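Local coordinates for probable glutamine synthetase (Pseudomonas aeruginosa, PDB 4HPP), which is a glutamine synthetase family protein that holds glutamic acid and a magnesium ion within a six-chain assembly, at residues E264-G269 against A348-G353; L271-A276 against Q399-L404; A299-G304 against Q385-T390; R306-A311 against E332-D337. All blocks are in the same frame, centred on the assembly; numbering follows the deposited sequence.

Contact 1 (E264-G269 against A348-G353)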
loop_
_atom_site.group_PDB
_atom_site.type_symbol
_atom_site.label_atom_id
_atom_site.label_comp_id
_atom_site.label_asym_id
_atom_site.label_seq_id
_atom_site.Cartn_x
_atom_site.Cartn_y
_atom_site.Cartn_z
ATOM N N GLU A 264 -49.093 -6.382 -41.072
ATOM C CA GLU A 264 -49.149 -7.838 -41.250
ATOM C C GLU A 264 -48.279 -8.328 -42.415
ATOM O O GLU A 264 -47.671 -9.379 -42.316
ATOM C CB GLU A 264 -50.580 -8.323 -41.453
ATOM C CG GLU A 264 -51.641 -7.402 -40.886
ATOM C CD GLU A 264 -53.024 -8.036 -40.857
ATOM O OE1 GLU A 264 -53.875 -7.549 -40.061
ATOM O OE2 GLU A 264 -53.259 -9.021 -41.612
ATOM N N HIS A 265 -48.216 -7.587 -43.516
ATOM C CA HIS A 265 -47.332 -7.994 -44.606
ATOM C C HIS A 265 -45.890 -7.988 -44.122
ATOM O O HIS A 265 -45.161 -8.998 -44.218
ATOM C CB HIS A 265 -47.515 -7.111 -45.849
ATOM C CG HIS A 265 -48.898 -7.215 -46.499
ATOM N ND1 HIS A 265 -49.479 -8.407 -46.807
ATOM C CD2 HIS A 265 -49.797 -6.216 -46.924
ATOM C CE1 HIS A 265 -50.696 -8.177 -47.365
ATOM N NE2 HIS A 265 -50.884 -6.840 -47.433
ATOM N N TRP A 266 -45.479 -6.862 -43.551
ATOM C CA TRP A 266 -44.147 -6.743 -42.981
ATOM C C TRP A 266 -43.758 -7.885 -42.031
ATOM O O TRP A 266 -42.747 -8.594 -42.240
ATOM C CB TRP A 266 -43.988 -5.379 -42.338
ATOM C CG TRP A 266 -42.543 -5.102 -42.069
ATOM C CD1 TRP A 266 -41.622 -4.530 -42.930
ATOM C CD2 TRP A 266 -41.774 -5.425 -40.836
ATOM N NE1 TRP A 266 -40.389 -4.453 -42.330
ATOM C CE2 TRP A 266 -40.406 -4.978 -41.084
ATOM C CE3 TRP A 266 -42.092 -5.990 -39.585
ATOM C CZ2 TRP A 266 -39.393 -5.103 -40.119
ATOM C CZ3 TRP A 266 -41.068 -6.118 -38.619
ATOM C CH2 TRP A 266 -39.740 -5.691 -38.886
ATOM N N ALA A 267 -44.561 -8.091 -40.990
ATOM C CA ALA A 267 -44.336 -9.190 -40.056
ATOM C C ALA A 267 -44.286 -10.558 -40.745
ATOM O O ALA A 267 -43.510 -11.459 -40.330
ATOM C CB ALA A 267 -45.395 -9.184 -38.970
ATOM N N ALA A 268 -45.091 -10.714 -41.795
ATOM C CA ALA A 268 -45.171 -12.007 -42.494
ATOM C C ALA A 268 -43.856 -12.376 -43.234
ATOM O O ALA A 268 -43.373 -13.544 -43.201
ATOM C CB ALA A 268 -46.357 -12.005 -43.433
ATOM N N GLY A 269 -43.261 -11.355 -43.852
ATOM C CA GLY A 269 -41.942 -11.490 -44.502
ATOM C C GLY A 269 -40.808 -11.863 -43.565
ATOM O O GLY A 269 -39.982 -12.735 -43.884
ATOM N N ALA A 348 -30.725 -7.049 -42.584
ATOM C CA ALA A 348 -31.314 -8.366 -42.882
ATOM C C ALA A 348 -32.810 -8.467 -42.519
ATOM O O ALA A 348 -33.622 -9.041 -43.278
ATOM C CB ALA A 348 -30.520 -9.462 -42.205
ATOM N N VAL A 349 -33.176 -7.857 -41.398
ATOM C CA VAL A 349 -34.542 -7.950 -40.899
ATOM C C VAL A 349 -35.450 -7.078 -41.766
ATOM O O VAL A 349 -36.526 -7.518 -42.216
ATOM C CB VAL A 349 -34.637 -7.536 -39.395
ATOM C CG1 VAL A 349 -36.093 -7.332 -38.941
ATOM C CG2 VAL A 349 -33.882 -8.530 -38.514
ATOM N N LEU A 350 -35.002 -5.857 -42.028
ATOM C CA LEU A 350 -35.826 -4.905 -42.767
ATOM C C LEU A 350 -36.025 -5.438 -44.174
ATOM O O LEU A 350 -37.046 -5.135 -44.806
ATOM C CB LEU A 350 -35.193 -3.520 -42.799
ATOM C CG LEU A 350 -35.383 -2.422 -41.722
ATOM C CD1 LEU A 350 -34.433 -1.243 -42.014
ATOM C CD2 LEU A 350 -36.813 -1.901 -41.673
ATOM N N ILE A 351 -35.071 -6.261 -44.642
ATOM C CA ILE A 351 -35.139 -6.853 -45.990
ATOM C C ILE A 351 -36.332 -7.799 -46.062
ATOM O O ILE A 351 -37.251 -7.584 -46.873
ATOM C CB ILE A 351 -33.826 -7.578 -46.434
ATOM C CG1 ILE A 351 -32.832 -6.583 -47.051
ATOM C CG2 ILE A 351 -34.114 -8.569 -47.544
ATOM C CD1 ILE A 351 -31.404 -7.056 -47.066
ATOM N N ALA A 352 -36.321 -8.819 -45.196
ATOM C CA ALA A 352 -37.333 -9.860 -45.245
ATOM C C ALA A 352 -38.705 -9.250 -45.042
ATOM O O ALA A 352 -39.669 -9.696 -45.655
ATOM C CB ALA A 352 -37.065 -10.937 -44.212
ATOM N N GLY A 353 -38.768 -8.227 -44.192
ATOM C CA GLY A 353 -39.971 -7.419 -43.989
ATOM C C GLY A 353 -40.390 -6.790 -45.294
ATOM O O GLY A 353 -41.556 -6.922 -45.705
#
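The indole of W266 lies against the backbone of G353, with V349 at its tip and L350 beside it. From CB, chi1 of -165° sets CG anti to the backbone N, and the ring runs from there to helix 342-358. CG and CD1 come first, and CD1 approaches G353 CA to 3.5 Å. NE1 of W266 is closer still, 3.4 Å from the same CA. G353 CA sits over one face of the five-membered ring, 3.6 Å from its centroid and 20° off the normal, a CH-pi contact. NE1 donates to the hydroxyl of Y119, which is also hydrogen-bonded to L350 O. Helices 261-281 and 342-358 belong to the family's catalytic domain; the axes of segments 264-269 and 348-353 approach to 7.9 Å, their N-to-C directions 120° apart. Further out on the six-membered ring, W266 CZ2 passes L350 CD2 at 4.4 Å. At the tip, CH2 touches CG1 of V349 at 4.0 Å, the two side chains meeting at an oblique angle. L239 and L241 of strand 235-243 also pack on this indole. One turn on from W266 the backbones themselves close up: G269 CA makes a CA-H...O contact of 3.1 Å with A352 O. Beside it, A352 CB rests 3.4 Å from G269 O.

Contact 2 (L271-A276 against Q399-L404)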
loop_
_atom_site.group_PDB
_atom_site.type_symbol
_atom_site.label_atom_id
_atom_site.label_comp_id
_atom_site.label_asym_id
_atom_site.label_seq_id
_atom_site.Cartn_x
_atom_site.Cartn_y
_atom_site.Cartn_z
ATOM N N LEU A 271 -41.308 -13.312 -40.669
ATOM C CA LEU A 271 -41.620 -14.699 -40.266
ATOM C C LEU A 271 -41.193 -15.757 -41.307
ATOM O O LEU A 271 -40.586 -16.755 -40.952
ATOM C CB LEU A 271 -43.096 -14.878 -39.851
ATOM C CG LEU A 271 -43.453 -14.119 -38.557
ATOM C CD1 LEU A 271 -44.671 -14.655 -37.856
ATOM C CD2 LEU A 271 -42.314 -14.102 -37.541
ATOM N N ALA A 272 -41.478 -15.528 -42.584
ATOM C CA ALA A 272 -41.232 -16.554 -43.599
ATOM C C ALA A 272 -39.747 -16.771 -43.796
ATOM O O ALA A 272 -39.297 -17.908 -44.057
ATOM C CB ALA A 272 -41.885 -16.166 -44.886
ATOM N N HIS A 273 -38.989 -15.689 -43.603
ATOM C CA HIS A 273 -37.542 -15.732 -43.714
ATOM C C HIS A 273 -36.775 -15.947 -42.446
ATOM O O HIS A 273 -35.562 -16.147 -42.499
ATOM C CB HIS A 273 -37.036 -14.475 -44.406
ATOM C CG HIS A 273 -37.521 -14.342 -45.830
ATOM N ND1 HIS A 273 -37.038 -15.105 -46.839
ATOM C CD2 HIS A 273 -38.507 -13.530 -46.387
ATOM C CE1 HIS A 273 -37.669 -14.779 -47.976
ATOM N NE2 HIS A 273 -38.562 -13.812 -47.698
ATOM N N LEU A 274 -37.428 -15.939 -41.298
ATOM C CA LEU A 274 -36.656 -16.108 -40.041
ATOM C C LEU A 274 -35.586 -17.210 -40.022
ATOM O O LEU A 274 -34.509 -16.965 -39.471
ATOM C CB LEU A 274 -37.540 -16.201 -38.760
ATOM C CG LEU A 274 -37.425 -14.968 -37.846
ATOM C CD1 LEU A 274 -38.484 -14.983 -36.770
ATOM C CD2 LEU A 274 -36.032 -14.883 -37.227
ATOM N N PRO A 275 -35.870 -18.426 -40.579
ATOM C CA PRO A 275 -34.771 -19.410 -40.397
ATOM C C PRO A 275 -33.481 -18.973 -41.069
ATOM O O PRO A 275 -32.411 -19.383 -40.633
ATOM C CB PRO A 275 -35.332 -20.752 -40.972
ATOM C CG PRO A 275 -36.820 -20.587 -40.887
ATOM C CD PRO A 275 -37.133 -19.086 -40.994
ATOM N N ALA A 276 -33.579 -18.120 -42.086
ATOM C CA ALA A 276 -32.388 -17.552 -42.730
ATOM C C ALA A 276 -31.834 -16.384 -41.916
ATOM O O ALA A 276 -30.591 -16.186 -41.818
ATOM C CB ALA A 276 -32.723 -17.085 -44.158
ATOM N N GLN A 399 -28.560 -20.138 -47.433
ATOM C CA GLN A 399 -28.173 -20.492 -48.787
ATOM C C GLN A 399 -29.448 -20.869 -49.613
ATOM O O GLN A 399 -29.532 -20.519 -50.801
ATOM C CB GLN A 399 -27.072 -21.576 -48.757
ATOM C CG GLN A 399 -25.675 -21.086 -48.334
ATOM C CD GLN A 399 -24.732 -22.225 -47.875
ATOM O OE1 GLN A 399 -23.666 -21.987 -47.288
ATOM N NE2 GLN A 399 -25.129 -23.464 -48.140
ATOM N N ARG A 400 -30.444 -21.493 -48.938
ATOM C CA ARG A 400 -31.716 -22.037 -49.509
ATOM C C ARG A 400 -32.816 -21.014 -49.822
ATOM O O ARG A 400 -33.823 -21.341 -50.472
ATOM C CB ARG A 400 -32.327 -23.039 -48.536
ATOM C CG ARG A 400 -31.594 -24.355 -48.361
ATOM C CD ARG A 400 -32.555 -25.320 -47.711
ATOM N NE ARG A 400 -31.889 -26.322 -46.879
ATOM C CZ ARG A 400 -31.812 -26.278 -45.545
ATOM N NH1 ARG A 400 -32.347 -25.267 -44.853
ATOM N NH2 ARG A 400 -31.192 -27.251 -44.891
ATOM N N ASP A 401 -32.611 -19.797 -49.328
ATOM C CA ASP A 401 -33.578 -18.720 -49.338
ATOM C C ASP A 401 -33.077 -17.759 -50.401
ATOM O O ASP A 401 -32.580 -16.665 -50.089
ATOM C CB ASP A 401 -33.588 -18.044 -47.946
ATOM C CG ASP A 401 -34.810 -17.135 -47.696
ATOM O OD1 ASP A 401 -35.300 -17.111 -46.533
ATOM O OD2 ASP A 401 -35.266 -16.435 -48.624
ATOM N N GLU A 402 -33.192 -18.172 -51.661
ATOM C CA GLU A 402 -32.722 -17.324 -52.759
ATOM C C GLU A 402 -33.457 -16.002 -52.790
ATOM O O GLU A 402 -32.899 -15.003 -53.259
ATOM C CB GLU A 402 -32.855 -18.011 -54.110
ATOM C CG GLU A 402 -31.972 -19.225 -54.284
ATOM C CD GLU A 402 -32.766 -20.348 -54.905
ATOM O OE1 GLU A 402 -32.416 -20.751 -56.040
ATOM O OE2 GLU A 402 -33.762 -20.782 -54.261
ATOM N N ALA A 403 -34.709 -15.973 -52.327
ATOM C CA ALA A 403 -35.390 -14.681 -52.346
ATOM C C ALA A 403 -34.572 -13.642 -51.528
ATOM O O ALA A 403 -34.315 -12.516 -52.002
ATOM C CB ALA A 403 -36.816 -14.804 -51.850
ATOM N N LEU A 404 -34.130 -14.042 -50.330
ATOM C CA LEU A 404 -33.403 -13.129 -49.433
ATOM C C LEU A 404 -31.977 -12.847 -49.935
ATOM O O LEU A 404 -31.596 -11.670 -50.082
ATOM C CB LEU A 404 -33.415 -13.650 -47.990
ATOM C CG LEU A 404 -32.693 -12.836 -46.895
ATOM C CD1 LEU A 404 -33.600 -11.752 -46.352
ATOM C CD2 LEU A 404 -32.274 -13.741 -45.756
#
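H273 ND1 donates a nearly straight hydrogen bond to D401 OD1, 2.7 Å long with 172° at the hydrogen. OD1 receives it through its syn lone pair, and the oxygen lies in the imidazole plane. With ring and carboxylate only 26° apart, the second oxygen, D401 OD2, also comes within 2.8 Å of H273 ND1, though that bond is bent and weak. A carboxylate so placed would be expected to polarise the imidazole and favour its protonated form. The methyl groups of two alanines close in: A403 CB at the ring edge, 4.0 Å from H273 CE1, and A276 CB 3.5 Å from D401 OD1. Here D401 is the N-cap of the short helix 402-405. Its CG stands anti to the backbone N (chi1 -165°), and OD2 accepts the capping bond from L404 N at 3.2 Å, met from above the carboxylate plane. One aspartate thus starts a helix and ties it to helix 261-281, which kinks at P275 and A276. Next to the polar pair, L404 CD2 packs on A276 CB at 3.7 Å. Further out, A352 and L355 of helix 342-358 press on the H273 side chain, and I351 of the same helix meets L404.

Contact 3 (A299-G304 against Q385-T390)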
loop_
_atom_site.group_PDB
_atom_site.type_symbol
_atom_site.label_atom_id
_atom_site.label_comp_id
_atom_site.label_asym_id
_atom_site.label_seq_id
_atom_site.Cartn_x
_atom_site.Cartn_y
_atom_site.Cartn_z
ATOM N N ALA A 299 -37.459 -24.037 -31.031
ATOM C CA ALA A 299 -37.773 -22.576 -31.148
ATOM C C ALA A 299 -38.335 -22.177 -32.505
ATOM O O ALA A 299 -37.706 -22.461 -33.537
ATOM C CB ALA A 299 -36.571 -21.702 -30.778
ATOM N N TYR A 300 -39.491 -21.499 -32.512
ATOM C CA TYR A 300 -40.234 -21.295 -33.773
ATOM C C TYR A 300 -40.432 -19.848 -34.289
ATOM O O TYR A 300 -40.335 -18.854 -33.549
ATOM C CB TYR A 300 -41.589 -22.031 -33.726
ATOM C CG TYR A 300 -41.542 -23.572 -33.747
ATOM C CD1 TYR A 300 -41.459 -24.314 -32.554
ATOM C CD2 TYR A 300 -41.633 -24.289 -34.953
ATOM C CE1 TYR A 300 -41.439 -25.710 -32.566
ATOM C CE2 TYR A 300 -41.612 -25.687 -34.972
ATOM C CZ TYR A 300 -41.517 -26.393 -33.780
ATOM O OH TYR A 300 -41.497 -27.772 -33.789
ATOM N N ALA A 301 -40.737 -19.730 -35.576
ATOM C CA ALA A 301 -41.048 -18.424 -36.106
ATOM C C ALA A 301 -42.539 -18.255 -36.006
ATOM O O ALA A 301 -43.290 -18.733 -36.850
ATOM C CB ALA A 301 -40.573 -18.281 -37.540
ATOM N N CYS A 302 -42.968 -17.586 -34.947
ATOM C CA CYS A 302 -44.383 -17.320 -34.682
ATOM C C CYS A 302 -44.475 -15.886 -34.126
ATOM O O CYS A 302 -43.467 -15.214 -33.960
ATOM C CB CYS A 302 -44.915 -18.339 -33.667
ATOM S SG CYS A 302 -43.957 -18.340 -32.120
ATOM N N LEU A 303 -45.677 -15.444 -33.799
ATOM C CA LEU A 303 -45.903 -14.101 -33.329
ATOM C C LEU A 303 -46.577 -14.099 -31.942
ATOM O O LEU A 303 -47.216 -15.083 -31.510
ATOM C CB LEU A 303 -46.739 -13.351 -34.359
ATOM C CG LEU A 303 -47.060 -11.868 -34.194
ATOM C CD1 LEU A 303 -46.156 -11.044 -35.072
ATOM C CD2 LEU A 303 -48.492 -11.686 -34.667
ATOM N N GLY A 304 -46.422 -12.990 -31.234
ATOM C CA GLY A 304 -47.038 -12.871 -29.934
ATOM C C GLY A 304 -47.544 -11.478 -29.686
ATOM O O GLY A 304 -46.910 -10.508 -30.050
ATOM N N GLN A 385 -42.293 -22.438 -39.439
ATOM C CA GLN A 385 -40.965 -23.139 -39.405
ATOM C C GLN A 385 -40.245 -23.132 -38.017
ATOM O O GLN A 385 -40.370 -22.190 -37.218
ATOM C CB GLN A 385 -40.000 -22.582 -40.478
ATOM C CG GLN A 385 -40.606 -22.186 -41.823
ATOM C CD GLN A 385 -40.205 -20.769 -42.263
ATOM O OE1 GLN A 385 -40.271 -19.827 -41.466
ATOM N NE2 GLN A 385 -39.815 -20.605 -43.535
ATOM N N ALA A 386 -39.497 -24.187 -37.729
ATOM C CA ALA A 386 -38.501 -24.136 -36.653
ATOM C C ALA A 386 -37.289 -23.261 -37.088
ATOM O O ALA A 386 -36.837 -23.300 -38.261
ATOM C CB ALA A 386 -38.037 -25.543 -36.256
ATOM N N LEU A 387 -36.789 -22.465 -36.143
ATOM C CA LEU A 387 -35.507 -21.770 -36.307
ATOM C C LEU A 387 -34.388 -22.808 -36.237
ATOM O O LEU A 387 -34.496 -23.784 -35.505
ATOM C CB LEU A 387 -35.336 -20.663 -35.242
ATOM C CG LEU A 387 -36.481 -19.625 -35.214
ATOM C CD1 LEU A 387 -36.256 -18.475 -34.254
ATOM C CD2 LEU A 387 -36.807 -19.083 -36.589
ATOM N N PRO A 388 -33.317 -22.629 -37.017
ATOM C CA PRO A 388 -32.244 -23.626 -36.970
ATOM C C PRO A 388 -31.691 -23.870 -35.551
ATOM O O PRO A 388 -32.078 -23.180 -34.590
ATOM C CB PRO A 388 -31.176 -23.038 -37.893
ATOM C CG PRO A 388 -31.554 -21.608 -38.106
ATOM C CD PRO A 388 -33.038 -21.559 -37.985
ATOM N N ALA A 389 -30.787 -24.837 -35.416
ATOM C CA ALA A 389 -30.306 -25.236 -34.105
ATOM C C ALA A 389 -28.792 -25.132 -33.946
ATOM O O ALA A 389 -28.288 -25.300 -32.857
ATOM C CB ALA A 389 -30.767 -26.657 -33.792
ATOM N N THR A 390 -28.059 -24.889 -35.029
ATOM C CA THR A 390 -26.610 -24.646 -34.970
ATOM C C THR A 390 -26.359 -23.572 -36.007
ATOM O O THR A 390 -27.191 -23.326 -36.882
ATOM C CB THR A 390 -25.753 -25.883 -35.385
ATOM O OG1 THR A 390 -26.097 -26.274 -36.712
ATOM C CG2 THR A 390 -25.938 -27.087 -34.430
#
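L387 N donates to A299 O in the shortest polar bond between A299-G304 and Q385-T390, 2.8 Å with 158° at the hydrogen. Two residues on, A301 N returns a bond of 3.0 Å to Q385 O, almost straight at the hydrogen (167°). Q385 O has further neighbours on the Y300 side: Y300 CA makes a CA-H...O contact with it at 3.6 Å, and the ring atom CD2 of Y300 comes to 3.3 Å. The two bonds bracket Y300 and A386 as a non-hydrogen-bonded antiparallel pair, a single, isolated beta bridge with CA atoms 4.4 Å apart. The Y300 side chain leaves with CG anti to the carbonyl carbon (chi1 -69°). The ring comes close to A386, where CE2 touches A386 CB at 3.8 Å. L387 is buried and directs its CB toward A299-G304: its CG lies near A299 O, and CD2 packs on A301 CB at 4.0 Å. L274 of helix 261-281 meets both A301 and L387, and the amide NE2 of Q385 donates to A272 O on that helix. Past the bridge the chain continues to T390, whose OG1 accepts from D393 N as the N-cap of helix 391-399.

Contact 4 (R306-A311 against E332-D337)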
loop_
_atom_site.group_PDB
_atom_site.type_symbol
_atom_site.label_atom_id
_atom_site.label_comp_id
_atom_site.label_asym_id
_atom_site.label_seq_id
_atom_site.Cartn_x
_atom_site.Cartn_y
_atom_site.Cartn_z
ATOM N N ARG A 306 -48.558 -11.640 -26.679
ATOM C CA ARG A 306 -48.887 -12.211 -25.385
ATOM C C ARG A 306 -47.657 -12.643 -24.618
ATOM O O ARG A 306 -47.464 -12.258 -23.464
ATOM C CB ARG A 306 -49.767 -13.448 -25.638
ATOM C CG ARG A 306 -50.370 -13.518 -27.052
ATOM C CD ARG A 306 -50.185 -14.870 -27.749
ATOM N NE ARG A 306 -50.504 -14.755 -29.172
ATOM C CZ ARG A 306 -50.533 -15.755 -30.054
ATOM N NH1 ARG A 306 -50.273 -17.012 -29.685
ATOM N NH2 ARG A 306 -50.838 -15.482 -31.317
ATOM N N ASN A 307 -46.830 -13.450 -25.273
ATOM C CA ASN A 307 -45.715 -14.124 -24.613
ATOM C C ASN A 307 -44.353 -13.903 -25.273
ATOM O O ASN A 307 -44.258 -13.458 -26.423
ATOM C CB ASN A 307 -46.006 -15.627 -24.495
ATOM C CG ASN A 307 -46.210 -16.296 -25.847
ATOM O OD1 ASN A 307 -45.292 -16.347 -26.659
ATOM N ND2 ASN A 307 -47.414 -16.831 -26.086
ATOM N N ARG A 308 -43.304 -14.233 -24.527
ATOM C CA ARG A 308 -41.936 -14.134 -25.021
ATOM C C ARG A 308 -41.339 -15.528 -25.235
ATOM O O ARG A 308 -40.185 -15.799 -24.912
ATOM C CB ARG A 308 -41.092 -13.328 -24.049
ATOM C CG ARG A 308 -41.648 -11.955 -23.771
ATOM C CD ARG A 308 -41.093 -11.398 -22.479
ATOM N NE ARG A 308 -41.909 -10.264 -22.047
ATOM C CZ ARG A 308 -41.471 -9.213 -21.361
ATOM N NH1 ARG A 308 -40.192 -9.114 -20.998
ATOM N NH2 ARG A 308 -42.329 -8.255 -21.037
ATOM N N GLU A 309 -42.162 -16.428 -25.742
ATOM C CA GLU A 309 -41.648 -17.596 -26.426
ATOM C C GLU A 309 -41.751 -17.300 -27.948
ATOM O O GLU A 309 -41.354 -18.121 -28.782
ATOM C CB GLU A 309 -42.421 -18.866 -26.031
ATOM C CG GLU A 309 -42.231 -19.357 -24.597
ATOM C CD GLU A 309 -43.034 -20.632 -24.304
ATOM O OE1 GLU A 309 -42.404 -21.641 -23.924
ATOM O OE2 GLU A 309 -44.287 -20.647 -24.461
ATOM N N ALA A 310 -42.266 -16.114 -28.298
ATOM C CA ALA A 310 -42.493 -15.755 -29.707
ATOM C C ALA A 310 -41.219 -15.117 -30.250
ATOM O O ALA A 310 -40.597 -14.330 -29.561
ATOM C CB ALA A 310 -43.721 -14.818 -29.874
ATOM N N ALA A 311 -40.845 -15.450 -31.474
ATOM C CA ALA A 311 -39.692 -14.833 -32.120
ATOM C C ALA A 311 -39.985 -13.371 -32.471
ATOM O O ALA A 311 -39.075 -12.556 -32.474
ATOM C CB ALA A 311 -39.253 -15.632 -33.360
ATOM N N GLU A 332 -41.049 -6.131 -31.882
ATOM C CA GLU A 332 -39.828 -6.585 -31.328
ATOM C C GLU A 332 -39.434 -7.994 -31.835
ATOM O O GLU A 332 -40.135 -8.994 -31.564
ATOM C CB GLU A 332 -40.011 -6.588 -29.821
ATOM C CG GLU A 332 -39.178 -7.608 -29.092
ATOM C CD GLU A 332 -38.976 -7.248 -27.640
ATOM O OE1 GLU A 332 -38.249 -6.268 -27.341
ATOM O OE2 GLU A 332 -39.527 -7.963 -26.798
ATOM N N PHE A 333 -38.303 -8.034 -32.566
ATOM C CA PHE A 333 -37.561 -9.236 -33.031
ATOM C C PHE A 333 -36.605 -9.707 -31.918
ATOM O O PHE A 333 -35.888 -8.906 -31.318
ATOM C CB PHE A 333 -36.797 -8.876 -34.334
ATOM C CG PHE A 333 -35.977 -10.005 -34.950
ATOM C CD1 PHE A 333 -34.729 -10.375 -34.418
ATOM C CD2 PHE A 333 -36.434 -10.669 -36.105
ATOM C CE1 PHE A 333 -33.973 -11.404 -34.985
ATOM C CE2 PHE A 333 -35.683 -11.685 -36.682
ATOM C CZ PHE A 333 -34.449 -12.040 -36.126
ATOM N N ARG A 334 -36.582 -11.007 -31.649
ATOM C CA ARG A 334 -36.003 -11.470 -30.400
ATOM C C ARG A 334 -34.837 -12.418 -30.573
ATOM O O ARG A 334 -33.969 -12.469 -29.680
ATOM C CB ARG A 334 -37.068 -12.061 -29.461
ATOM C CG ARG A 334 -38.192 -11.092 -29.187
ATOM C CD ARG A 334 -39.188 -11.557 -28.143
ATOM N NE ARG A 334 -38.772 -11.204 -26.793
ATOM C CZ ARG A 334 -38.389 -12.100 -25.891
ATOM N NH1 ARG A 334 -38.018 -11.710 -24.661
ATOM N NH2 ARG A 334 -38.394 -13.398 -26.235
ATOM N N PRO A 335 -34.786 -13.152 -31.709
ATOM C CA PRO A 335 -33.650 -14.080 -31.848
ATOM C C PRO A 335 -32.375 -13.363 -32.339
ATOM O O PRO A 335 -31.833 -13.600 -33.441
ATOM C CB PRO A 335 -34.188 -15.181 -32.778
ATOM C CG PRO A 335 -35.602 -14.789 -33.120
ATOM C CD PRO A 335 -35.761 -13.330 -32.796
ATOM N N MET A 336 -31.901 -12.461 -31.485
ATOM C CA MET A 336 -30.791 -11.605 -31.852
ATOM C C MET A 336 -29.908 -11.486 -30.644
ATOM O O MET A 336 -30.408 -11.579 -29.524
ATOM C CB MET A 336 -31.287 -10.261 -32.325
ATOM C CG MET A 336 -30.171 -9.454 -32.947
ATOM S SD MET A 336 -30.669 -7.786 -33.428
ATOM C CE MET A 336 -31.411 -8.036 -35.072
ATOM N N ASP A 337 -28.596 -11.385 -30.872
ATOM C CA ASP A 337 -27.617 -11.300 -29.792
ATOM C C ASP A 337 -26.496 -10.317 -30.163
ATOM O O ASP A 337 -26.508 -9.739 -31.293
ATOM C CB ASP A 337 -27.111 -12.681 -29.359
ATOM C CG ASP A 337 -26.401 -13.449 -30.459
ATOM O OD1 ASP A 337 -26.831 -14.593 -30.760
ATOM O OD2 ASP A 337 -25.387 -12.964 -30.998
#
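The guanidinium of R334 has R308 CB over one face, 3.2 Å above the plane and offset toward the rim. In its plane, at the edge, stands E332 OE2, in a salt bridge to R334 NE of 3.3 Å whose hydrogen bond is weak. A310 O is also near that plane, 3.4 Å from R334 CD. The bend at chi3 (87°) turns NE off the line of the chain, toward this carboxylate. R313 is a second partner of E332 OE2. The guanidinium of R308 is inclined 60° to that of R334, with R308 NE 4.9 Å from R334 NH1. R308 takes its own charge partner elsewhere, as NH2 forms a salt bridge with D65 of the second subunit. Both arginines line the glutamic acid pocket, where R308 NH1 reaches OE1 of the ligand in a weak hydrogen bond. A third flat group, the F333 ring, carries P335 CD 3.4 Å above one face, offset toward the rim, and M336 CB in plane at its edge. P335 is the centre of an inverse gamma turn, and its CG packs on A311 CB at 3.8 Å. The backbones are joined by R334 N donating to A311 O at 3.0 Å, a weak bond bent to 130°. In the loop an Asx turn, E309 N to N307 OD1, shapes the chain before A310. Strand 330-336 pairs with 235-243 through F333 and L237, and with 312-315 through E332 and R313, while L274 of helix 261-281 packs on both A311 and F333.

Overall arrangement
Helix 261-281 runs through the whole set: it supplies one side of contacts 1 and 2, and its L274 packs against residues of contacts 3 and 4. Contacts 1, 2 and 4 are buried, whereas contact 3 is partly open. In contact 1, helix packs on helix through an indole and close backbone; in contact 2 a histidine-aspartate bond does the joining. Contact 3 is backbone bonding between loops. Contact 4, where the sheet meets the 306-311 loop, is rich in charge, and among the four it alone includes ligand-pocket residues and meets the second subunit. It touches contact 1 where V349 packs on F333, and contact 3 where Y300 O meets A311 CB.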